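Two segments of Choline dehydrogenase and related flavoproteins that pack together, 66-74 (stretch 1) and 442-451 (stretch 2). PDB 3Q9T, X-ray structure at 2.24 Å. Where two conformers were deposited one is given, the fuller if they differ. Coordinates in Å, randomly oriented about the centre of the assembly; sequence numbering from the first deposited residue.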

# COMPACT_ATOMS: atom_id res chain seq x y z
N ALA A 66 -6.33 15.17 -1.22
CA ALA A 66 -6.39 13.77 -0.82
C ALA A 66 -5.76 12.86 -1.87
O ALA A 66 -6.34 11.86 -2.27
N TYR A 67 -4.56 13.22 -2.31
CA TYR A 67 -3.82 12.41 -3.28
C TYR A 67 -3.46 11.01 -2.78
O TYR A 67 -3.09 10.81 -1.61
N LYS A 68 -3.51 10.06 -3.70
CA LYS A 68 -2.78 8.81 -3.54
C LYS A 68 -1.30 9.12 -3.75
O LYS A 68 -0.95 9.85 -4.69
N THR A 69 -0.43 8.58 -2.89
CA THR A 69 1.00 8.61 -3.16
C THR A 69 1.76 7.43 -2.57
O THR A 69 1.45 6.94 -1.50
N THR A 70 2.77 6.98 -3.32
CA THR A 70 3.65 5.91 -2.86
C THR A 70 4.64 6.47 -1.84
O THR A 70 5.42 7.38 -2.13
N MET A 71 4.59 5.89 -0.64
CA MET A 71 5.40 6.35 0.48
C MET A 71 6.78 5.74 0.41
O MET A 71 7.79 6.43 0.59
N VAL A 72 6.83 4.44 0.15
CA VAL A 72 8.09 3.77 -0.05
C VAL A 72 8.00 2.77 -1.18
O VAL A 72 6.98 2.12 -1.38
N ARG A 73 9.09 2.71 -1.95
CA ARG A 73 9.22 1.80 -3.07
C ARG A 73 10.63 1.22 -3.05
O ARG A 73 11.51 1.71 -3.74
N ARG A 74 10.83 0.21 -2.21
CA ARG A 74 12.08 -0.52 -2.13
C ARG A 74 11.80 -1.90 -2.72
O ARG A 74 10.64 -2.27 -2.89
N GLN A 442 -6.63 14.67 -13.56
CA GLN A 442 -6.07 13.52 -12.85
C GLN A 442 -4.86 13.93 -12.03
O GLN A 442 -4.03 14.75 -12.46
N GLN A 443 -4.76 13.36 -10.84
CA GLN A 443 -3.60 13.63 -10.01
C GLN A 443 -2.32 13.15 -10.70
O GLN A 443 -2.33 12.17 -11.44
N PRO A 444 -1.22 13.89 -10.51
CA PRO A 444 0.03 13.33 -11.04
C PRO A 444 0.36 12.10 -10.20
O PRO A 444 -0.19 11.92 -9.10
N ASN A 445 1.24 11.24 -10.71
CA ASN A 445 1.72 10.12 -9.92
C ASN A 445 2.85 10.58 -9.00
O ASN A 445 3.69 11.39 -9.39
N ILE A 446 2.84 10.08 -7.77
CA ILE A 446 3.71 10.60 -6.73
C ILE A 446 4.40 9.47 -5.99
O ILE A 446 3.75 8.64 -5.35
N ASN A 447 5.73 9.44 -6.10
CA ASN A 447 6.55 8.53 -5.33
C ASN A 447 7.53 9.30 -4.43
O ASN A 447 8.36 10.06 -4.94
N LEU A 448 7.42 9.13 -3.11
CA LEU A 448 8.26 9.86 -2.15
C LEU A 448 9.58 9.17 -1.89
O LEU A 448 10.51 9.77 -1.36
N ASN A 449 9.64 7.88 -2.20
CA ASN A 449 10.88 7.13 -2.12
C ASN A 449 11.52 7.18 -0.74
O ASN A 449 12.74 7.26 -0.62
N PHE A 450 10.69 7.14 0.29
CA PHE A 450 11.17 7.14 1.67
C PHE A 450 12.02 5.90 1.92
O PHE A 450 11.65 4.77 1.51
N PHE A 451 13.14 6.09 2.60
CA PHE A 451 13.96 4.97 3.07
C PHE A 451 14.60 4.15 1.93
O PHE A 451 14.91 2.97 2.09

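The side chain of Gln443 does the work of a strand backbone. With chi1 p and chi2 t, its amide lies beside Lys68 and bonds both ways: Lys68 N donates to Gln443 OE1 (2.9 Å, 149° at hydrogen) and Gln443 NE2 to Lys68 O (2.7 Å, 165°). Gln443 NE2 also donates to Pro444 O at 3.1 Å, which helps fix the amide's orientation. Water 1 extends the ladder, donating to Lys68 O and accepting from Ile446 N, both at 2.9 Å; true backbone pairing follows, Thr70 N to Ile446 O (2.8 Å) and Leu448 N to Thr70 O (2.8 Å).

Tyr67 (chi1 m), Thr69 and Ile446 (m, t) point toward the partner stretch. Ile446 CB lies 3.5 Å from Thr69 CB, and its CD1 4.2 Å from Tyr67 CB. Met71 starts away, yet its SD comes within 3.8 Å of Leu448 CD1 and 4.1 Å of Phe450 CE2.

Arg73 runs out with chi1 and chi2 t, then turns at chi3 (m), and one guanidinium face lies over Asn447 CG; Arg73 NH2 and Asn447 ND2, 3.5 Å apart, are both donors, so this is packing. Asn449 OD1 instead reaches Arg73 through water: water 3 accepts from Arg73 N (2.9 Å) and lies 2.8 Å from Asn449 OD1. Finally, Arg74 NH1 donates to Phe451 O at 2.8 Å.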

# COMPACT_ATOMS: atom_id res chain seq x y z
CB ALA A 66 -7.84 13.34 -0.50
CB TYR A 67 -2.52 13.11 -3.65
CG TYR A 67 -2.68 14.48 -4.27
CD1 TYR A 67 -3.34 14.64 -5.48
CD2 TYR A 67 -2.14 15.61 -3.66
CE1 TYR A 67 -3.48 15.89 -6.06
CE2 TYR A 67 -2.28 16.86 -4.23
CZ TYR A 67 -2.95 16.99 -5.43
OH TYR A 67 -3.08 18.22 -6.00
CB LYS A 68 -3.21 7.81 -4.60
CG LYS A 68 -4.66 7.33 -4.49
CD LYS A 68 -4.99 6.40 -5.63
CE LYS A 68 -6.28 5.61 -5.37
NZ LYS A 68 -6.62 4.78 -6.56
CB THR A 69 1.71 9.97 -2.78
OG1 THR A 69 2.45 9.83 -1.57
CG2 THR A 69 0.74 11.10 -2.66
CB THR A 70 4.45 5.30 -4.05
OG1 THR A 70 3.54 4.71 -4.98
CG2 THR A 70 5.45 4.24 -3.56
CB MET A 71 4.73 5.95 1.80
CG MET A 71 3.37 6.64 2.01
SD MET A 71 3.56 8.38 2.49
CE MET A 71 2.30 9.12 1.46
CB VAL A 72 8.68 3.17 1.27
CG1 VAL A 72 7.70 3.26 2.41
CG2 VAL A 72 9.19 1.76 1.07
CB ARG A 73 8.95 2.52 -4.39
CG ARG A 73 8.93 1.59 -5.61
CD ARG A 73 8.55 2.33 -6.89
NE ARG A 73 7.12 2.61 -6.94
CZ ARG A 73 6.57 3.59 -7.65
NH1 ARG A 73 5.25 3.76 -7.64
NH2 ARG A 73 7.34 4.41 -8.37
CB ARG A 74 12.51 -0.68 -0.66
CG ARG A 74 12.93 0.61 0.05
CD ARG A 74 12.95 0.42 1.57
NE ARG A 74 13.68 -0.79 1.96
CZ ARG A 74 14.99 -0.84 2.20
NH1 ARG A 74 15.74 0.25 2.10
NH2 ARG A 74 15.55 -1.99 2.55
CB GLN A 442 -5.68 12.40 -13.82
CG GLN A 442 -6.78 11.39 -14.05
CD GLN A 442 -6.38 10.30 -15.02
OE1 GLN A 442 -5.22 10.21 -15.44
NE2 GLN A 442 -7.34 9.47 -15.38
CB GLN A 443 -3.75 12.98 -8.64
CG GLN A 443 -3.64 11.46 -8.63
CD GLN A 443 -3.32 10.97 -7.24
OE1 GLN A 443 -4.22 10.83 -6.41
NE2 GLN A 443 -2.04 10.74 -6.96
CB PRO A 444 1.04 14.45 -10.78
CG PRO A 444 0.53 15.10 -9.53
CD PRO A 444 -0.98 15.07 -9.66
CB ASN A 445 2.15 8.96 -10.81
CG ASN A 445 0.96 8.19 -11.35
OD1 ASN A 445 -0.10 8.14 -10.73
ND2 ASN A 445 1.13 7.59 -12.52
CB ILE A 446 2.92 11.49 -5.71
CG1 ILE A 446 2.05 12.53 -6.43
CG2 ILE A 446 3.87 12.13 -4.70
CD1 ILE A 446 1.23 13.44 -5.51
CB ASN A 447 7.32 7.60 -6.26
CG ASN A 447 8.29 6.72 -5.52
OD1 ASN A 447 8.12 6.46 -4.33
ND2 ASN A 447 9.33 6.27 -6.20
CB LEU A 448 7.52 10.05 -0.82
CG LEU A 448 6.31 10.98 -0.82
CD1 LEU A 448 5.56 10.93 0.49
CD2 LEU A 448 6.78 12.39 -1.13
CB ASN A 449 11.85 7.59 -3.21
CG ASN A 449 12.96 6.58 -3.47
OD1 ASN A 449 12.72 5.37 -3.43
ND2 ASN A 449 14.17 7.07 -3.74
CB PHE A 450 9.99 7.14 2.65
CG PHE A 450 9.31 8.47 2.83
CD1 PHE A 450 10.02 9.66 2.74
CD2 PHE A 450 7.96 8.52 3.17
CE1 PHE A 450 9.40 10.88 2.95
CE2 PHE A 450 7.32 9.75 3.36
CZ PHE A 450 8.05 10.92 3.27
CB PHE A 451 13.13 4.09 4.01
CG PHE A 451 12.67 4.81 5.25
CD1 PHE A 451 13.60 5.24 6.20
CD2 PHE A 451 11.32 5.07 5.47
CE1 PHE A 451 13.19 5.90 7.33
CE2 PHE A 451 10.91 5.74 6.62
CZ PHE A 451 11.84 6.16 7.55
O HOH W 1 0.63 8.51 -6.72
O HOH W 2 2.18 6.14 -6.77
O HOH W 3 11.67 3.85 -1.37
O HOH W 4 11.86 4.07 -5.59
O HOH W 5 13.89 2.92 -3.14